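Side-chain contacts in A197 (PDB 2C0N), which is a viral glycosyltransferase of the GT-A fold that probably moves a sugar from an activated donor to an acceptor: residues S32-N35 against V39-E42; D46-M51 against D55-L60; C86-L91 against K106-G111; Y97-Y100 against W104-E107. One frame throughout, in Å; residues are numbered along the deposited sequence.

Interaction 1. Residues S32-N35 against V39-E42; sequences SRRN and VQRE
Gln40 reaches off its helix to the backbone of Ser32. The side chain runs extended beyond CG, which carries the amide across the gap so that NE2 gives a hydrogen bond to Ser32 O at 2.8 Å. The donor sits well above the carbonyl plane, 58° out of it, and the N-H line is moderately bent at 148°. The same NE2 also bonds Ser9 O, so one amide nitrogen holds two separate loops. Nearer the helix, the methylene of Gln40 lies against that of Arg34, CG to CB 4.1 Å, the two chains meeting at a slant. Arg34 bends at chi2 (-71°), and its guanidinium turns back to bond Arg33 O through NH1 at 2.8 Å, with the carbonyl oxygen close to the guanidinium plane. Val39 points its CG1 methyl into the corner between Arg34 and Asn35, 4.0 Å from Asn35 OD1, a loose van der Waals approach at the surface. Ser32 OG is held by Asp191 O of the second subunit, so the loop also belongs to the dimer contact. It joins strand 28-31 to helix 37-50, whose first turns lie beside the end of strand 3-8, with Gln40 packed on Pro8.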
loop_
_atom_site.group_PDB
_atom_site.type_symbol
_atom_site.label_atom_id
_atom_site.label_comp_id
_atom_site.label_asym_id
_atom_site.label_seq_id
_atom_site.Cartn_x
_atom_site.Cartn_y
_atom_site.Cartn_z
ATOM N N SER A 32 5.961 7.507 7.182
ATOM C CA SER A 32 4.787 7.902 7.921
ATOM C C SER A 32 4.736 9.391 8.112
ATOM O O SER A 32 5.714 10.094 7.903
ATOM C CB SER A 32 4.740 7.222 9.285
ATOM O OG SER A 32 4.414 5.881 9.069
ATOM N N ARG A 33 3.551 9.869 8.484
ATOM C CA ARG A 33 3.289 11.268 8.513
ATOM C C ARG A 33 4.172 11.908 9.575
ATOM O O ARG A 33 4.390 11.328 10.621
ATOM C CB ARG A 33 1.815 11.498 8.853
ATOM C CG ARG A 33 1.391 12.885 8.639
ATOM C CD ARG A 33 -0.092 12.993 8.805
ATOM N NE ARG A 33 -0.506 14.382 8.682
ATOM C CZ ARG A 33 -1.737 14.833 8.887
ATOM N NH1 ARG A 33 -2.715 14.002 9.244
ATOM N NH2 ARG A 33 -1.989 16.144 8.755
ATOM N N ARG A 34 4.713 13.077 9.294
ATOM C CA ARG A 34 5.411 13.837 10.328
ATOM C C ARG A 34 4.817 15.258 10.328
ATOM O O ARG A 34 3.787 15.523 9.703
ATOM C CB ARG A 34 6.948 13.797 10.146
ATOM C CG ARG A 34 7.636 12.387 10.290
ATOM C CD ARG A 34 7.675 11.850 11.727
ATOM N NE ARG A 34 8.163 10.471 11.973
ATOM C CZ ARG A 34 7.415 9.354 12.036
ATOM N NH1 ARG A 34 6.124 9.387 11.759
ATOM N NH2 ARG A 34 7.957 8.163 12.328
ATOM N N ASN A 35 5.459 16.160 11.035
ATOM C CA ASN A 35 5.046 17.550 11.075
ATOM C C ASN A 35 4.893 18.191 9.691
ATOM O O ASN A 35 3.997 18.988 9.441
ATOM C CB ASN A 35 6.058 18.357 11.923
ATOM C CG ASN A 35 6.813 17.470 12.947
ATOM O OD1 ASN A 35 7.392 16.416 12.600
ATOM N ND2 ASN A 35 6.785 17.886 14.212
ATOM N N VAL A 39 10.420 17.454 6.936
ATOM C CA VAL A 39 10.942 16.591 7.983
ATOM C C VAL A 39 11.044 15.170 7.461
ATOM O O VAL A 39 12.020 14.467 7.717
ATOM C CB VAL A 39 10.034 16.603 9.229
ATOM C CG1 VAL A 39 10.564 15.633 10.280
ATOM C CG2 VAL A 39 9.886 18.028 9.802
ATOM N N GLN A 40 10.048 14.724 6.707
ATOM C CA GLN A 40 10.140 13.382 6.089
ATOM C C GLN A 40 11.307 13.286 5.121
ATOM O O GLN A 40 12.003 12.270 5.074
ATOM C CB GLN A 40 8.843 13.035 5.352
ATOM C CG GLN A 40 7.619 12.967 6.229
ATOM C CD GLN A 40 6.356 12.800 5.421
ATOM O OE1 GLN A 40 6.005 13.661 4.634
ATOM N NE2 GLN A 40 5.663 11.696 5.629
ATOM N N ARG A 41 11.547 14.324 4.328
ATOM C CA ARG A 41 12.661 14.281 3.383
ATOM C C ARG A 41 14.015 14.268 4.079
ATOM O O ARG A 41 14.946 13.616 3.631
ATOM C CB ARG A 41 12.594 15.428 2.379
ATOM C CG ARG A 41 11.347 15.449 1.578
ATOM C CD ARG A 41 11.498 16.287 0.359
ATOM N NE ARG A 41 10.221 16.563 -0.289
ATOM C CZ ARG A 41 9.554 15.696 -1.029
ATOM N NH1 ARG A 41 10.013 14.471 -1.195
ATOM N NH2 ARG A 41 8.401 16.041 -1.590
ATOM N N GLU A 42 14.134 14.958 5.195
ATOM C CA GLU A 42 15.374 14.891 5.955
ATOM C C GLU A 42 15.611 13.514 6.558
ATOM O O GLU A 42 16.720 13.038 6.590
ATOM C CB GLU A 42 15.376 15.931 7.062
ATOM C CG GLU A 42 16.760 16.258 7.581
ATOM C CD GLU A 42 17.549 17.035 6.588
ATOM O OE1 GLU A 42 17.076 18.092 6.158
ATOM O OE2 GLU A 42 18.616 16.560 6.182
#

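Interaction 2. Residues D46-M51 against D55-L60; sequences DMFLEM and DTLAFL
This is a buried helix-to-strand contact, carried on the helix side by Phe48, near the end of helix 37-50, which meets Leu57 in strand 56-60 and the backbone just before it. Leu57 lies over one face of the phenyl ring: its CB is 3.8 Å from the centroid of the Phe48 ring and 9° off the normal, a CH-pi contact centred on the ring. Farther out, Leu57 CD1 comes to 3.6 Å from Phe48 CB, so the leucine spans the ring from its middle to its root. Both side chains leave their backbones with CG anti to N (chi1 173° for Phe48, -164° for Leu57), and this extends each one straight into the gap between helix and strand. The ring also touches the strand backbone, CE1 standing 3.5 Å from Thr56 C, while the carbonyl carbon of Asp55 sits in the ring plane at the CZ edge, 3.9 Å from CZ. The packing belongs to a right-handed beta-alpha-beta crossover: strand 28-31, helix 37-50 and strand 56-60, the two strands flanking strand 3-8 in parallel, as in the Rossmann-like half of GT-A enzymes. Strand 56-60 runs straight into an Asp-Glu-Asp sequence consistent with the DxD motif of that fold. Arg125 makes a cation-pi contact with Phe48 and bonds the backbone oxygens of Phe48 and Leu49, tying the helix end to the chain just after strand 120-124. The other methyl of Leu57, CD2, lies over the ring of Phe59, 3.7 Å above its plane.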
loop_
_atom_site.group_PDB
_atom_site.type_symbol
_atom_site.label_atom_id
_atom_site.label_comp_id
_atom_site.label_asym_id
_atom_site.label_seq_id
_atom_site.Cartn_x
_atom_site.Cartn_y
_atom_site.Cartn_z
ATOM N N ASP A 46 18.845 11.000 5.876
ATOM C CA ASP A 46 19.567 10.319 6.951
ATOM C C ASP A 46 19.608 8.800 6.816
ATOM O O ASP A 46 20.643 8.176 7.055
ATOM C CB ASP A 46 18.938 10.655 8.286
ATOM C CG ASP A 46 19.237 12.055 8.728
ATOM O OD1 ASP A 46 20.127 12.694 8.149
ATOM O OD2 ASP A 46 18.561 12.510 9.681
HETATM N N MSE A 47 18.467 8.202 6.531
HETATM C CA MSE A 47 18.402 6.763 6.335
HETATM C C MSE A 47 19.218 6.353 5.087
HETATM O O MSE A 47 20.036 5.452 5.143
HETATM C CB MSE A 47 16.959 6.311 6.175
HETATM C CG MSE A 47 16.110 6.402 7.480
HETATM SE SE MSE A 47 14.271 5.905 7.085
HETATM C CE MSE A 47 14.633 4.015 6.616
ATOM N N PHE A 48 19.002 7.056 3.985
ATOM C CA PHE A 48 19.700 6.741 2.730
ATOM C C PHE A 48 21.198 6.730 2.887
ATOM O O PHE A 48 21.863 5.791 2.422
ATOM C CB PHE A 48 19.314 7.731 1.639
ATOM C CG PHE A 48 20.114 7.569 0.399
ATOM C CD1 PHE A 48 19.830 6.551 -0.491
ATOM C CD2 PHE A 48 21.184 8.404 0.137
ATOM C CE1 PHE A 48 20.619 6.374 -1.643
ATOM C CE2 PHE A 48 21.951 8.245 -1.026
ATOM C CZ PHE A 48 21.684 7.232 -1.896
ATOM N N LEU A 49 21.741 7.762 3.528
ATOM C CA LEU A 49 23.198 7.900 3.631
ATOM C C LEU A 49 23.820 6.717 4.377
ATOM O O LEU A 49 24.944 6.330 4.093
ATOM C CB LEU A 49 23.598 9.227 4.277
ATOM C CG LEU A 49 23.327 10.456 3.393
ATOM C CD1 LEU A 49 23.422 11.739 4.176
ATOM C CD2 LEU A 49 24.262 10.491 2.195
ATOM N N GLU A 50 23.095 6.155 5.336
ATOM C CA GLU A 50 23.604 4.979 6.056
ATOM C C GLU A 50 23.493 3.685 5.245
ATOM O O GLU A 50 24.249 2.738 5.495
ATOM C CB GLU A 50 22.914 4.823 7.420
ATOM C CG GLU A 50 23.142 6.012 8.358
ATOM C CD GLU A 50 24.600 6.217 8.732
ATOM O OE1 GLU A 50 25.009 5.823 9.854
ATOM O OE2 GLU A 50 25.360 6.765 7.906
HETATM N N MSE A 51 22.583 3.644 4.276
HETATM C CA MSE A 51 22.331 2.430 3.511
HETATM C C MSE A 51 23.199 2.354 2.223
HETATM O O MSE A 51 22.728 2.559 1.109
HETATM C CB MSE A 51 20.832 2.304 3.263
HETATM C CG MSE A 51 20.030 2.109 4.580
HETATM SE SE MSE A 51 18.138 2.560 4.438
HETATM C CE MSE A 51 17.631 0.993 3.513
ATOM N N ASP A 55 22.718 3.552 -4.366
ATOM C CA ASP A 55 23.532 4.538 -5.085
ATOM C C ASP A 55 22.732 5.800 -5.319
ATOM O O ASP A 55 23.301 6.863 -5.550
ATOM C CB ASP A 55 23.893 4.028 -6.483
ATOM C CG ASP A 55 24.640 2.715 -6.465
ATOM O OD1 ASP A 55 25.612 2.593 -5.706
ATOM O OD2 ASP A 55 24.240 1.816 -7.230
ATOM N N THR A 56 21.410 5.644 -5.375
ATOM C CA THR A 56 20.514 6.691 -5.794
ATOM C C THR A 56 19.333 6.759 -4.837
ATOM O O THR A 56 18.729 5.750 -4.511
ATOM C CB THR A 56 20.059 6.451 -7.257
ATOM O OG1 THR A 56 21.227 6.446 -8.107
ATOM C CG2 THR A 56 19.118 7.535 -7.728
ATOM N N LEU A 57 19.039 7.959 -4.384
ATOM C CA LEU A 57 17.846 8.230 -3.589
ATOM C C LEU A 57 16.826 8.764 -4.567
ATOM O O LEU A 57 17.050 9.826 -5.167
ATOM C CB LEU A 57 18.151 9.285 -2.529
ATOM C CG LEU A 57 17.163 9.433 -1.355
ATOM C CD1 LEU A 57 17.719 10.345 -0.304
ATOM C CD2 LEU A 57 15.870 9.986 -1.827
ATOM N N ALA A 58 15.720 8.040 -4.719
ATOM C CA ALA A 58 14.611 8.503 -5.547
ATOM C C ALA A 58 13.502 8.962 -4.625
ATOM O O ALA A 58 13.031 8.167 -3.798
ATOM C CB ALA A 58 14.120 7.399 -6.430
ATOM N N PHE A 59 13.106 10.242 -4.717
ATOM C CA PHE A 59 11.864 10.710 -4.058
ATOM C C PHE A 59 10.692 10.559 -5.017
ATOM O O PHE A 59 10.784 10.986 -6.189
ATOM C CB PHE A 59 11.986 12.187 -3.704
ATOM C CG PHE A 59 12.751 12.448 -2.455
ATOM C CD1 PHE A 59 12.367 11.877 -1.267
ATOM C CD2 PHE A 59 13.818 13.321 -2.462
ATOM C CE1 PHE A 59 13.036 12.158 -0.081
ATOM C CE2 PHE A 59 14.503 13.578 -1.267
ATOM C CZ PHE A 59 14.106 12.997 -0.107
ATOM N N LEU A 60 9.622 9.957 -4.515
ATOM C CA LEU A 60 8.385 9.756 -5.226
ATOM C C LEU A 60 7.258 10.079 -4.296
ATOM O O LEU A 60 7.117 9.419 -3.270
ATOM C CB LEU A 60 8.274 8.305 -5.729
ATOM C CG LEU A 60 7.116 7.959 -6.674
ATOM C CD1 LEU A 60 7.218 8.723 -7.943
ATOM C CD2 LEU A 60 7.144 6.465 -6.959
#

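Interaction 3. Residues C86-L91 against K106-G111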
loop_
_atom_site.group_PDB
_atom_site.type_symbol
_atom_site.label_atom_id
_atom_site.label_comp_id
_atom_site.label_asym_id
_atom_site.label_seq_id
_atom_site.Cartn_x
_atom_site.Cartn_y
_atom_site.Cartn_z
ATOM N N CYS A 86 15.278 14.678 -13.003
ATOM C CA CYS A 86 13.865 15.016 -12.698
ATOM C C CYS A 86 12.936 14.364 -13.704
ATOM O O CYS A 86 13.226 14.353 -14.877
ATOM C CB CYS A 86 13.638 16.501 -12.823
ATOM S SG CYS A 86 14.736 17.455 -11.796
ATOM N N GLY A 87 11.824 13.831 -13.200
ATOM C CA GLY A 87 10.742 13.356 -14.036
ATOM C C GLY A 87 9.550 14.313 -14.097
ATOM O O GLY A 87 9.378 15.257 -13.278
ATOM N N TYR A 88 8.687 14.034 -15.048
ATOM C CA TYR A 88 7.558 14.891 -15.322
ATOM C C TYR A 88 6.248 14.362 -14.885
ATOM O O TYR A 88 5.893 13.239 -15.201
ATOM C CB TYR A 88 7.446 15.119 -16.830
ATOM C CG TYR A 88 8.415 16.124 -17.377
ATOM C CD1 TYR A 88 8.087 17.497 -17.428
ATOM C CD2 TYR A 88 9.630 15.728 -17.861
ATOM C CE1 TYR A 88 8.954 18.424 -17.924
ATOM C CE2 TYR A 88 10.515 16.651 -18.398
ATOM C CZ TYR A 88 10.181 18.001 -18.415
ATOM O OH TYR A 88 11.035 18.915 -18.960
ATOM N N TYR A 89 5.516 15.211 -14.182
ATOM C CA TYR A 89 4.082 15.077 -13.981
ATOM C C TYR A 89 3.469 16.488 -13.942
ATOM O O TYR A 89 4.161 17.486 -13.697
ATOM C CB TYR A 89 3.796 14.286 -12.717
ATOM C CG TYR A 89 4.373 14.892 -11.464
ATOM C CD1 TYR A 89 5.644 14.548 -11.030
ATOM C CD2 TYR A 89 3.634 15.783 -10.698
ATOM C CE1 TYR A 89 6.186 15.112 -9.894
ATOM C CE2 TYR A 89 4.184 16.354 -9.531
ATOM C CZ TYR A 89 5.458 15.989 -9.154
ATOM O OH TYR A 89 6.040 16.517 -8.043
ATOM N N TYR A 90 2.181 16.565 -14.251
ATOM C CA TYR A 90 1.458 17.830 -14.227
ATOM C C TYR A 90 1.021 18.150 -12.811
ATOM O O TYR A 90 0.404 17.323 -12.131
ATOM C CB TYR A 90 0.225 17.806 -15.141
ATOM C CG TYR A 90 -0.034 19.178 -15.676
ATOM C CD1 TYR A 90 0.679 19.629 -16.770
ATOM C CD2 TYR A 90 -0.948 20.066 -15.056
ATOM C CE1 TYR A 90 0.520 20.908 -17.265
ATOM C CE2 TYR A 90 -1.119 21.384 -15.569
ATOM C CZ TYR A 90 -0.382 21.770 -16.685
ATOM O OH TYR A 90 -0.491 23.024 -17.263
ATOM N N LEU A 91 1.293 19.375 -12.394
ATOM C CA LEU A 91 0.999 19.802 -11.026
ATOM C C LEU A 91 -0.498 19.924 -10.772
ATOM O O LEU A 91 -1.271 20.398 -11.632
ATOM C CB LEU A 91 1.722 21.120 -10.721
ATOM C CG LEU A 91 3.267 21.140 -10.791
ATOM C CD1 LEU A 91 3.842 22.532 -10.682
ATOM C CD2 LEU A 91 3.877 20.267 -9.699
ATOM N N LYS A 106 5.807 24.689 -19.132
ATOM C CA LYS A 106 4.506 24.506 -19.778
ATOM C C LYS A 106 4.484 23.252 -20.668
ATOM O O LYS A 106 3.427 22.682 -20.923
ATOM C CB LYS A 106 4.142 25.763 -20.567
ATOM C CG LYS A 106 3.946 26.985 -19.679
ATOM C CD LYS A 106 2.652 26.894 -18.830
ATOM C CE LYS A 106 2.044 28.315 -18.616
ATOM N NZ LYS A 106 0.643 28.324 -17.995
ATOM N N GLU A 107 5.658 22.811 -21.102
ATOM C CA GLU A 107 5.773 21.666 -21.996
ATOM C C GLU A 107 6.940 20.748 -21.556
ATOM O O GLU A 107 7.888 21.196 -20.889
ATOM C CB GLU A 107 5.987 22.143 -23.447
ATOM C CG GLU A 107 4.836 23.009 -24.047
ATOM C CD GLU A 107 3.475 22.253 -24.114
ATOM O OE1 GLU A 107 3.482 20.998 -24.021
ATOM O OE2 GLU A 107 2.396 22.908 -24.269
ATOM N N ILE A 108 6.856 19.480 -21.949
ATOM C CA ILE A 108 7.860 18.464 -21.629
ATOM C C ILE A 108 9.042 18.566 -22.576
ATOM O O ILE A 108 8.858 18.660 -23.769
ATOM C CB ILE A 108 7.252 17.038 -21.720
ATOM C CG1 ILE A 108 6.136 16.886 -20.691
ATOM C CG2 ILE A 108 8.313 15.988 -21.441
ATOM C CD1 ILE A 108 5.277 15.630 -20.854
ATOM N N PHE A 109 10.250 18.568 -22.033
ATOM C CA PHE A 109 11.460 18.516 -22.864
ATOM C C PHE A 109 12.625 17.869 -22.110
ATOM O O PHE A 109 12.651 17.868 -20.834
ATOM C CB PHE A 109 11.856 19.927 -23.321
ATOM C CG PHE A 109 12.251 20.814 -22.192
ATOM C CD1 PHE A 109 13.547 20.806 -21.713
ATOM C CD2 PHE A 109 11.325 21.619 -21.582
ATOM C CE1 PHE A 109 13.917 21.609 -20.660
ATOM C CE2 PHE A 109 11.685 22.418 -20.511
ATOM C CZ PHE A 109 12.980 22.411 -20.055
ATOM N N ASP A 110 13.567 17.317 -22.895
ATOM C CA ASP A 110 14.832 16.842 -22.360
ATOM C C ASP A 110 15.779 17.995 -22.312
ATOM O O ASP A 110 16.077 18.582 -23.339
ATOM C CB ASP A 110 15.500 15.799 -23.249
ATOM C CG ASP A 110 14.849 14.467 -23.161
ATOM O OD1 ASP A 110 14.885 13.854 -22.077
ATOM O OD2 ASP A 110 14.298 14.024 -24.205
ATOM N N GLY A 111 16.288 18.303 -21.128
ATOM C CA GLY A 111 17.216 19.395 -21.002
ATOM C C GLY A 111 17.582 19.680 -19.566
ATOM O O GLY A 111 16.977 19.161 -18.646
HETATM O O HOH W 1 -0.639 25.947 -16.287
#
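Tyr88, on strand 84-88, meets Ile108 and Phe109 with both its ring and its hydroxyl. The CG2 methyl of Ile108 rests over the centre of the tyrosine ring, 3.8 Å from the Tyr88 centroid and 13° off the normal, a CH-pi contact in which the two side chains run alongside, oppositely directed. CG of Tyr88 lies anti to its carbonyl carbon (chi1 -78°), aiming the ring past Ile108 so that OH donates to Phe109 O at 2.7 Å. The hydroxyl lies in the carbonyl plane, on a lone pair, at a C=O...O angle of 133°. Tyr88 OH also stands 3.7 Å above the centre of the Phe109 ring, which is folded back beneath it. Two residues on, Tyr90 swings its hydroxyl toward Lys106, and water 1 bridges them, 3.1 Å from Tyr90 OH and 3.2 Å from Lys106 NZ, the water accepting from the lysine. Tyr90 is also edge-to-face with Tyr97. The chemistry is thus split: at Tyr88 a backbone carbonyl takes the proton of a buried hydroxyl and fixes the position of the ring, with apolar groups around it, whereas at Tyr90 the link is water-mediated and lies toward solvent.

Interaction 4. Residues Y97-Y100 against W104-E107; sequences YSVY and WEKE
The two backbones run roughly antiparallel, strongly splayed, and are joined by two nearly straight hydrogen bonds, Tyr97 N to Glu105 O at 2.8 Å and Glu105 N to Val99 O at 2.9 Å, with a single beta bridge between Tyr100 and Trp104. Glu105 therefore bonds residues two apart, and the pairing is irregular. Val99 O also receives a CA-H contact from Trp104 at 3.6 Å from its CA. The main side-chain contact is a T-shaped stack: the edge of Tyr100 is directed at the face of the six-membered ring of Trp104, centroids 5.1 Å apart and planes at 84°. The Tyr100 ring is placed there by a chi1 of 63°, which sets CG between the backbone N and the carbonyl carbon; its CD2 then comes to 3.5 Å from Trp104 CZ3. CE3 of the indole meanwhile comes to 3.3 Å from Tyr97 O. Glu105 bends at chi2 and presses its CG to 3.5 Å from Val99 CG2, while OE2 forms a salt bridge with Arg101 in the connecting turn. Beyond it, Tyr97 turns a ring edge to Lys106 O, 3.2 Å from CE1, and its hydroxyl bonds Pro182 O. Tyr100 also packs on Val152 and Phe155 of helix 150-158. Such a tight, hairpin-like turn, three residues between its arms, here edges the small antiparallel sheet of strands 99-100 and 115-116; a small sheet beside the large central one is a familiar feature of the GT-A fold.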
loop_
_atom_site.group_PDB
_atom_site.type_symbol
_atom_site.label_atom_id
_atom_site.label_comp_id
_atom_site.label_asym_id
_atom_site.label_seq_id
_atom_site.Cartn_x
_atom_site.Cartn_y
_atom_site.Cartn_z
ATOM N N TYR A 97 4.055 21.790 -15.365
ATOM C CA TYR A 97 4.764 20.564 -15.028
ATOM C C TYR A 97 5.677 20.727 -13.855
ATOM O O TYR A 97 6.013 21.831 -13.471
ATOM C CB TYR A 97 5.568 20.075 -16.208
ATOM C CG TYR A 97 4.699 19.544 -17.303
ATOM C CD1 TYR A 97 4.327 20.350 -18.380
ATOM C CD2 TYR A 97 4.259 18.239 -17.278
ATOM C CE1 TYR A 97 3.526 19.851 -19.404
ATOM C CE2 TYR A 97 3.454 17.732 -18.282
ATOM C CZ TYR A 97 3.080 18.532 -19.338
ATOM O OH TYR A 97 2.289 18.016 -20.352
ATOM N N SER A 98 6.064 19.581 -13.304
ATOM C CA SER A 98 6.880 19.486 -12.087
ATOM C C SER A 98 8.345 19.904 -12.184
ATOM O O SER A 98 9.096 19.610 -11.266
ATOM C CB SER A 98 6.886 18.039 -11.650
ATOM O OG SER A 98 7.321 17.213 -12.736
ATOM N N VAL A 99 8.777 20.535 -13.269
ATOM C CA VAL A 99 10.157 20.977 -13.383
ATOM C C VAL A 99 10.130 22.438 -13.739
ATOM O O VAL A 99 9.175 22.910 -14.344
ATOM C CB VAL A 99 10.967 20.192 -14.450
ATOM C CG1 VAL A 99 10.833 18.692 -14.241
ATOM C CG2 VAL A 99 10.530 20.555 -15.818
ATOM N N TYR A 100 11.163 23.162 -13.348
ATOM C CA TYR A 100 11.218 24.601 -13.658
ATOM C C TYR A 100 12.581 25.105 -14.063
ATOM O O TYR A 100 13.612 24.576 -13.637
ATOM C CB TYR A 100 10.703 25.419 -12.491
ATOM C CG TYR A 100 11.521 25.286 -11.231
ATOM C CD1 TYR A 100 12.655 26.080 -11.021
ATOM C CD2 TYR A 100 11.150 24.389 -10.227
ATOM C CE1 TYR A 100 13.390 25.968 -9.863
ATOM C CE2 TYR A 100 11.889 24.278 -9.066
ATOM C CZ TYR A 100 12.998 25.067 -8.888
ATOM O OH TYR A 100 13.748 24.971 -7.723
ATOM N N TRP A 104 7.480 27.093 -13.601
ATOM C CA TRP A 104 7.030 25.728 -13.893
ATOM C C TRP A 104 6.905 25.629 -15.394
ATOM O O TRP A 104 6.375 26.523 -16.031
ATOM C CB TRP A 104 5.722 25.387 -13.182
ATOM C CG TRP A 104 5.842 25.503 -11.726
ATOM C CD1 TRP A 104 5.299 26.482 -10.940
ATOM C CD2 TRP A 104 6.631 24.676 -10.855
ATOM N NE1 TRP A 104 5.668 26.284 -9.631
ATOM C CE2 TRP A 104 6.487 25.188 -9.555
ATOM C CE3 TRP A 104 7.411 23.527 -11.044
ATOM C CZ2 TRP A 104 7.113 24.601 -8.446
ATOM C CZ3 TRP A 104 8.023 22.941 -9.959
ATOM C CH2 TRP A 104 7.877 23.480 -8.671
ATOM N N GLU A 105 7.468 24.573 -15.965
ATOM C CA GLU A 105 7.467 24.400 -17.413
ATOM C C GLU A 105 6.072 24.149 -17.947
ATOM O O GLU A 105 5.248 23.510 -17.290
ATOM C CB GLU A 105 8.389 23.264 -17.832
ATOM C CG GLU A 105 9.865 23.542 -17.551
ATOM C CD GLU A 105 10.385 24.756 -18.269
ATOM O OE1 GLU A 105 9.995 24.932 -19.440
ATOM O OE2 GLU A 105 11.187 25.529 -17.673
ATOM N N LYS A 106 5.807 24.689 -19.132
ATOM C CA LYS A 106 4.506 24.506 -19.778
ATOM C C LYS A 106 4.484 23.252 -20.668
ATOM O O LYS A 106 3.427 22.682 -20.923
ATOM C CB LYS A 106 4.142 25.763 -20.567
ATOM C CG LYS A 106 3.946 26.985 -19.679
ATOM C CD LYS A 106 2.652 26.894 -18.830
ATOM C CE LYS A 106 2.044 28.315 -18.616
ATOM N NZ LYS A 106 0.643 28.324 -17.995
ATOM N N GLU A 107 5.658 22.811 -21.102
ATOM C CA GLU A 107 5.773 21.666 -21.996
ATOM C C GLU A 107 6.940 20.748 -21.556
ATOM O O GLU A 107 7.888 21.196 -20.889
ATOM C CB GLU A 107 5.987 22.143 -23.447
ATOM C CG GLU A 107 4.836 23.009 -24.047
ATOM C CD GLU A 107 3.475 22.253 -24.114
ATOM O OE1 GLU A 107 3.482 20.998 -24.021
ATOM O OE2 GLU A 107 2.396 22.908 -24.269
#

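In the fold
From the N terminus, interaction 1 closes the short turn between strand 28-31 and helix 37-50, and interaction 2 closes the turn at the other end of that helix, before strand 56-60. The two follow in series, with Arg41 of the first touching Phe59 of the second, and both reach the second subunit. Interactions 3 and 4 lie beyond the chain's centre from interaction 2. Interaction 4, the hairpin-like turn 97-107, nests inside the longer loop closed by interaction 3, and they share Lys106 and Glu107. Ser98 bonds the 86-91 segment directly, so the turn is fastened to strand 84-88, which joins the large sheet that also holds strand 56-60.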